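Local coordinates for protein carbohydrate kinase, FGGY (PDB 3H6E) that belongs to the FGGY carbohydrate kinase family and probably transfers a phosphoryl group to a sugar-type substrate, though which substrate is not established, at residues A[48-54]-A[152-156]; A[94-100]-A[131-136]. The contacts are given in a common frame with arbitrary orientation. Residue numbers count along the deposited sequence, not the author numbering.

Both contacts lie in the N-terminal half of this two-domain FGGY kinase, in the actin-like ATPase fold, the centre of each about 19 Å from the centre of the chain. Contact 2 is nested inside the stretch of chain that contact 1 closes, and the centres of the two contacts are about 16 Å apart. They meet at Leu-48: Leu-48 CD1 lies 3.8 Å from Asp-95 CA and Leu-48 CD2 4.0 Å from Leu-94 O, so the side chain that covers the Trp-152 ring in contact 1 also packs on the start of the 94-100 loop. Lys-15 adds a second link, touching Leu-48, forming a salt bridge with Asp-95 and making a cation-pi contact with Tyr-96.

Contact 1. Residues A[48-54]-A[152-156]; sequences LDAPDTG and WAQYW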
# COMPACT_ATOMS: atom_id res chain seq x y z
N LEU A 48 5.82 -17.80 0.69
CA LEU A 48 5.33 -17.29 1.97
C LEU A 48 5.23 -18.48 2.91
O LEU A 48 4.70 -19.53 2.54
CB LEU A 48 3.96 -16.64 1.80
CG LEU A 48 3.91 -15.14 1.49
CD1 LEU A 48 5.16 -14.68 0.76
CD2 LEU A 48 2.66 -14.81 0.69
N ASP A 49 5.75 -18.33 4.12
CA ASP A 49 5.77 -19.45 5.06
C ASP A 49 4.46 -19.56 5.82
O ASP A 49 4.36 -19.18 6.98
CB ASP A 49 6.93 -19.30 6.04
CG ASP A 49 7.27 -20.61 6.74
OD1 ASP A 49 6.45 -21.54 6.68
OD2 ASP A 49 8.36 -20.69 7.34
N ALA A 50 3.44 -20.10 5.15
CA ALA A 50 2.11 -20.23 5.72
C ALA A 50 2.04 -21.19 6.91
O ALA A 50 1.57 -20.81 7.98
CB ALA A 50 1.10 -20.63 4.64
N PRO A 51 2.51 -22.43 6.72
CA PRO A 51 2.40 -23.40 7.82
C PRO A 51 3.01 -22.85 9.10
O PRO A 51 2.39 -22.90 10.16
CB PRO A 51 3.22 -24.59 7.32
CG PRO A 51 3.26 -24.45 5.84
CD PRO A 51 3.25 -22.98 5.57
N ASP A 52 4.22 -22.31 8.98
CA ASP A 52 4.98 -21.86 10.13
C ASP A 52 4.41 -20.61 10.78
O ASP A 52 4.41 -20.48 12.00
CB ASP A 52 6.44 -21.63 9.72
CG ASP A 52 7.32 -21.32 10.89
OD1 ASP A 52 7.39 -22.14 11.83
OD2 ASP A 52 7.97 -20.25 10.87
N THR A 53 3.93 -19.67 9.97
CA THR A 53 3.32 -18.46 10.50
C THR A 53 2.05 -18.82 11.25
O THR A 53 1.73 -18.21 12.28
CB THR A 53 3.01 -17.44 9.40
OG1 THR A 53 4.23 -16.91 8.89
CG2 THR A 53 2.16 -16.31 9.95
N GLY A 54 1.32 -19.80 10.73
CA GLY A 54 0.12 -20.30 11.39
C GLY A 54 0.44 -20.74 12.80
O GLY A 54 -0.35 -20.54 13.72
N TRP A 152 -4.36 -13.64 0.14
CA TRP A 152 -3.51 -13.89 1.30
C TRP A 152 -4.16 -13.48 2.62
O TRP A 152 -4.20 -14.25 3.57
CB TRP A 152 -2.18 -13.16 1.10
CG TRP A 152 -1.20 -13.22 2.24
CD1 TRP A 152 -0.66 -12.16 2.91
CD2 TRP A 152 -0.62 -14.40 2.82
NE1 TRP A 152 0.21 -12.60 3.87
CE2 TRP A 152 0.25 -13.97 3.84
CE3 TRP A 152 -0.76 -15.76 2.58
CZ2 TRP A 152 0.98 -14.87 4.62
CZ3 TRP A 152 -0.04 -16.65 3.36
CH2 TRP A 152 0.82 -16.20 4.36
N ALA A 153 -4.70 -12.26 2.66
CA ALA A 153 -5.35 -11.76 3.87
C ALA A 153 -6.51 -12.67 4.29
O ALA A 153 -6.64 -13.01 5.47
CB ALA A 153 -5.84 -10.34 3.65
N GLN A 154 -7.34 -13.04 3.33
CA GLN A 154 -8.51 -13.88 3.61
C GLN A 154 -8.10 -15.30 3.97
O GLN A 154 -8.86 -16.03 4.59
CB GLN A 154 -9.47 -13.89 2.41
CG GLN A 154 -10.29 -12.63 2.28
CD GLN A 154 -9.42 -11.39 2.20
OE1 GLN A 154 -9.46 -10.54 3.09
NE2 GLN A 154 -8.61 -11.30 1.16
N TYR A 155 -6.89 -15.69 3.56
CA TYR A 155 -6.43 -17.04 3.84
C TYR A 155 -6.41 -17.27 5.34
O TYR A 155 -6.73 -18.35 5.83
CB TYR A 155 -5.04 -17.31 3.26
CG TYR A 155 -4.43 -18.53 3.90
CD1 TYR A 155 -4.84 -19.80 3.53
CD2 TYR A 155 -3.48 -18.42 4.90
CE1 TYR A 155 -4.31 -20.93 4.12
CE2 TYR A 155 -2.93 -19.54 5.50
CZ TYR A 155 -3.35 -20.80 5.10
OH TYR A 155 -2.82 -21.93 5.68
N TRP A 156 -6.02 -16.23 6.06
CA TRP A 156 -5.87 -16.32 7.50
C TRP A 156 -7.22 -16.32 8.19
O TRP A 156 -7.38 -16.91 9.26
CB TRP A 156 -4.95 -15.21 7.99
CG TRP A 156 -3.58 -15.38 7.44
CD1 TRP A 156 -2.98 -14.63 6.47
CD2 TRP A 156 -2.66 -16.43 7.77
NE1 TRP A 156 -1.73 -15.13 6.21
CE2 TRP A 156 -1.51 -16.23 6.99
CE3 TRP A 156 -2.69 -17.50 8.66
CZ2 TRP A 156 -0.39 -17.07 7.07
CZ3 TRP A 156 -1.59 -18.33 8.75
CH2 TRP A 156 -0.46 -18.11 7.95
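Three aromatic side chains, Trp-152, Tyr-155 and Trp-156, reach from segment 152-156 across to 50-54, whose local axes approach to 12.5 Å at a crossing angle of -47°, with no hydrogen bond between the segments. Leu-48 lays CD2 over the Trp-152 six-membered ring, 3.9 Å from its centroid and 9° off the normal, a clean CH-pi contact. Ala-50 is small enough to sit among all three rings: its CB is 4.3 Å from Trp-152 CZ3, 4.3 Å from Tyr-155 CE2 and 4.4 Å from Trp-156 CH2. Trp-156 CH2 also lies 3.4 Å from Ala-50 O, 3.8 Å from Thr-53 CG2 and 3.7 Å from Gly-54 N. Asp-49 N-caps the helix, Asp-49 OD1 accepting from Asp-52 N at 3.3 Å. Trp-152 NE1 bonds to Leu-13 O, and Thr-53 and Trp-156 both touch Leu-13, so helices 50-63 and 152-159 meet beside strand 9-13 of the six-stranded N-terminal sheet, with Leu-89 of strand 88-89 against Ala-50 and Tyr-155.

Contact 2. Residues A[94-100]-A[131-136]; sequences LDYEQSI and SQLWWL
Build 94-100 as an irregular loop against residues 131-136 of helix 129-139, Leu-94 CA 7.4 Å from Gln-132 CA and Ile-100 CA 7.5 Å from Trp-135 CA. Leu-94 is extended (-70/144; chi1 m, chi2 p); Leu-94 CD1 reaches Leu-136 CD2 at 3.8 Å and Leu-94 CD2 Trp-135 CE3 at 4.1 Å. The long Gln-132 side chain (chi1 m, chi2 t) runs to Leu-94 CB and Tyr-96 CB. Asp-95 points away and opens a type I turn, Gln-98 N to Asp-95 O 2.8 Å; Asp-95 OD1 accepts from Glu-97 N at 2.7 Å, an Asx turn. Tyr-96 (chi1 p) meets Lys-15 by cation-pi. In this N-terminal, actin-like domain of the FGGY fold the loop links strand 88-89 to helix 102-109 and lies on helix 129-139. Gln-98 (chi1 t) puts CG 4.2 Å from Trp-135 CZ3, at the ring edge; Ser-99 O is 3.7 Å from Trp-135 CZ3. Ile-100 (-120/134; chi1 m, chi2 t) sets CD1 3.8 Å from Ser-131 CB and CG2 4.2 Å from Trp-135 CD2 (Trp-135 chi1 t, chi2 24°).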
# COMPACT_ATOMS: atom_id res chain seq x y z
N LEU A 94 3.32 -18.56 -3.30
CA LEU A 94 4.57 -18.06 -3.83
C LEU A 94 4.92 -16.71 -3.22
O LEU A 94 4.03 -15.91 -2.94
CB LEU A 94 4.48 -17.92 -5.35
CG LEU A 94 4.47 -19.18 -6.22
CD1 LEU A 94 3.50 -20.22 -5.68
CD2 LEU A 94 4.14 -18.82 -7.67
N ASP A 95 6.21 -16.48 -2.99
CA ASP A 95 6.71 -15.17 -2.63
C ASP A 95 6.61 -14.31 -3.89
O ASP A 95 7.09 -14.71 -4.94
CB ASP A 95 8.17 -15.28 -2.18
CG ASP A 95 8.71 -13.98 -1.60
OD1 ASP A 95 8.63 -12.93 -2.28
OD2 ASP A 95 9.24 -14.02 -0.47
N TYR A 96 5.96 -13.15 -3.81
CA TYR A 96 5.77 -12.35 -5.01
C TYR A 96 7.09 -11.84 -5.58
O TYR A 96 7.16 -11.41 -6.73
CB TYR A 96 4.74 -11.23 -4.83
CG TYR A 96 5.12 -10.08 -3.92
CD1 TYR A 96 6.21 -9.27 -4.20
CD2 TYR A 96 4.35 -9.76 -2.81
CE1 TYR A 96 6.55 -8.20 -3.38
CE2 TYR A 96 4.67 -8.70 -1.98
CZ TYR A 96 5.77 -7.92 -2.27
OH TYR A 96 6.09 -6.87 -1.45
N GLU A 97 8.15 -11.92 -4.78
CA GLU A 97 9.48 -11.54 -5.24
C GLU A 97 10.17 -12.69 -5.97
O GLU A 97 11.23 -12.51 -6.56
CB GLU A 97 10.35 -11.03 -4.09
CG GLU A 97 9.83 -9.76 -3.44
CD GLU A 97 10.94 -8.90 -2.86
OE1 GLU A 97 10.88 -8.60 -1.65
OE2 GLU A 97 11.86 -8.54 -3.62
N GLN A 98 9.56 -13.88 -5.92
CA GLN A 98 10.10 -15.02 -6.65
C GLN A 98 10.06 -14.77 -8.15
O GLN A 98 9.03 -14.38 -8.70
CB GLN A 98 9.33 -16.31 -6.32
CG GLN A 98 9.58 -17.44 -7.33
CD GLN A 98 11.04 -17.87 -7.40
OE1 GLN A 98 11.75 -17.87 -6.40
NE2 GLN A 98 11.49 -18.24 -8.60
N SER A 99 11.19 -15.00 -8.80
CA SER A 99 11.30 -14.84 -10.24
C SER A 99 10.35 -15.77 -10.98
O SER A 99 10.01 -16.85 -10.50
CB SER A 99 12.74 -15.10 -10.68
OG SER A 99 12.89 -14.92 -12.07
N ILE A 100 9.92 -15.34 -12.16
CA ILE A 100 9.12 -16.19 -13.03
C ILE A 100 9.86 -16.37 -14.35
O ILE A 100 10.38 -15.40 -14.90
CB ILE A 100 7.71 -15.60 -13.27
CG1 ILE A 100 6.99 -15.35 -11.93
CG2 ILE A 100 6.88 -16.52 -14.16
CD1 ILE A 100 5.49 -15.17 -12.04
N SER A 131 0.16 -13.46 -13.00
CA SER A 131 1.42 -14.08 -13.39
C SER A 131 1.70 -15.36 -12.61
O SER A 131 2.14 -16.36 -13.16
CB SER A 131 2.58 -13.11 -13.22
OG SER A 131 2.39 -11.94 -13.99
N GLN A 132 1.44 -15.31 -11.30
CA GLN A 132 1.62 -16.48 -10.45
C GLN A 132 0.68 -17.60 -10.89
O GLN A 132 1.11 -18.73 -11.11
CB GLN A 132 1.34 -16.13 -8.99
CG GLN A 132 2.20 -15.03 -8.43
CD GLN A 132 2.02 -14.87 -6.94
OE1 GLN A 132 2.06 -13.76 -6.41
NE2 GLN A 132 1.81 -15.99 -6.25
N LEU A 133 -0.61 -17.27 -11.00
CA LEU A 133 -1.62 -18.20 -11.47
C LEU A 133 -1.23 -18.82 -12.80
O LEU A 133 -1.26 -20.04 -12.97
CB LEU A 133 -2.98 -17.50 -11.60
CG LEU A 133 -3.95 -17.63 -10.42
CD1 LEU A 133 -3.21 -17.93 -9.12
CD2 LEU A 133 -4.83 -16.39 -10.28
N TRP A 134 -0.84 -17.97 -13.75
CA TRP A 134 -0.42 -18.43 -15.07
C TRP A 134 0.63 -19.52 -14.95
O TRP A 134 0.49 -20.61 -15.51
CB TRP A 134 0.14 -17.26 -15.88
CG TRP A 134 0.50 -17.62 -17.29
CD1 TRP A 134 1.74 -17.98 -17.76
CD2 TRP A 134 -0.38 -17.65 -18.42
NE1 TRP A 134 1.68 -18.23 -19.10
CE2 TRP A 134 0.39 -18.04 -19.54
CE3 TRP A 134 -1.74 -17.39 -18.60
CZ2 TRP A 134 -0.16 -18.17 -20.81
CZ3 TRP A 134 -2.28 -17.52 -19.86
CH2 TRP A 134 -1.50 -17.91 -20.96
N TRP A 135 1.69 -19.21 -14.21
CA TRP A 135 2.78 -20.15 -13.99
C TRP A 135 2.28 -21.40 -13.28
O TRP A 135 2.46 -22.51 -13.76
CB TRP A 135 3.89 -19.48 -13.18
CG TRP A 135 5.17 -20.24 -13.16
CD1 TRP A 135 5.60 -21.15 -14.08
CD2 TRP A 135 6.21 -20.13 -12.18
NE1 TRP A 135 6.84 -21.62 -13.73
CE2 TRP A 135 7.24 -21.01 -12.57
CE3 TRP A 135 6.37 -19.37 -11.02
CZ2 TRP A 135 8.41 -21.16 -11.83
CZ3 TRP A 135 7.53 -19.52 -10.29
CH2 TRP A 135 8.54 -20.41 -10.69
N LEU A 136 1.63 -21.20 -12.13
CA LEU A 136 1.09 -22.31 -11.36
C LEU A 136 0.26 -23.29 -12.20
O LEU A 136 0.25 -24.49 -11.93
CB LEU A 136 0.26 -21.79 -10.18
CG LEU A 136 1.08 -21.25 -9.00
CD1 LEU A 136 0.18 -20.57 -7.98
CD2 LEU A 136 1.87 -22.38 -8.36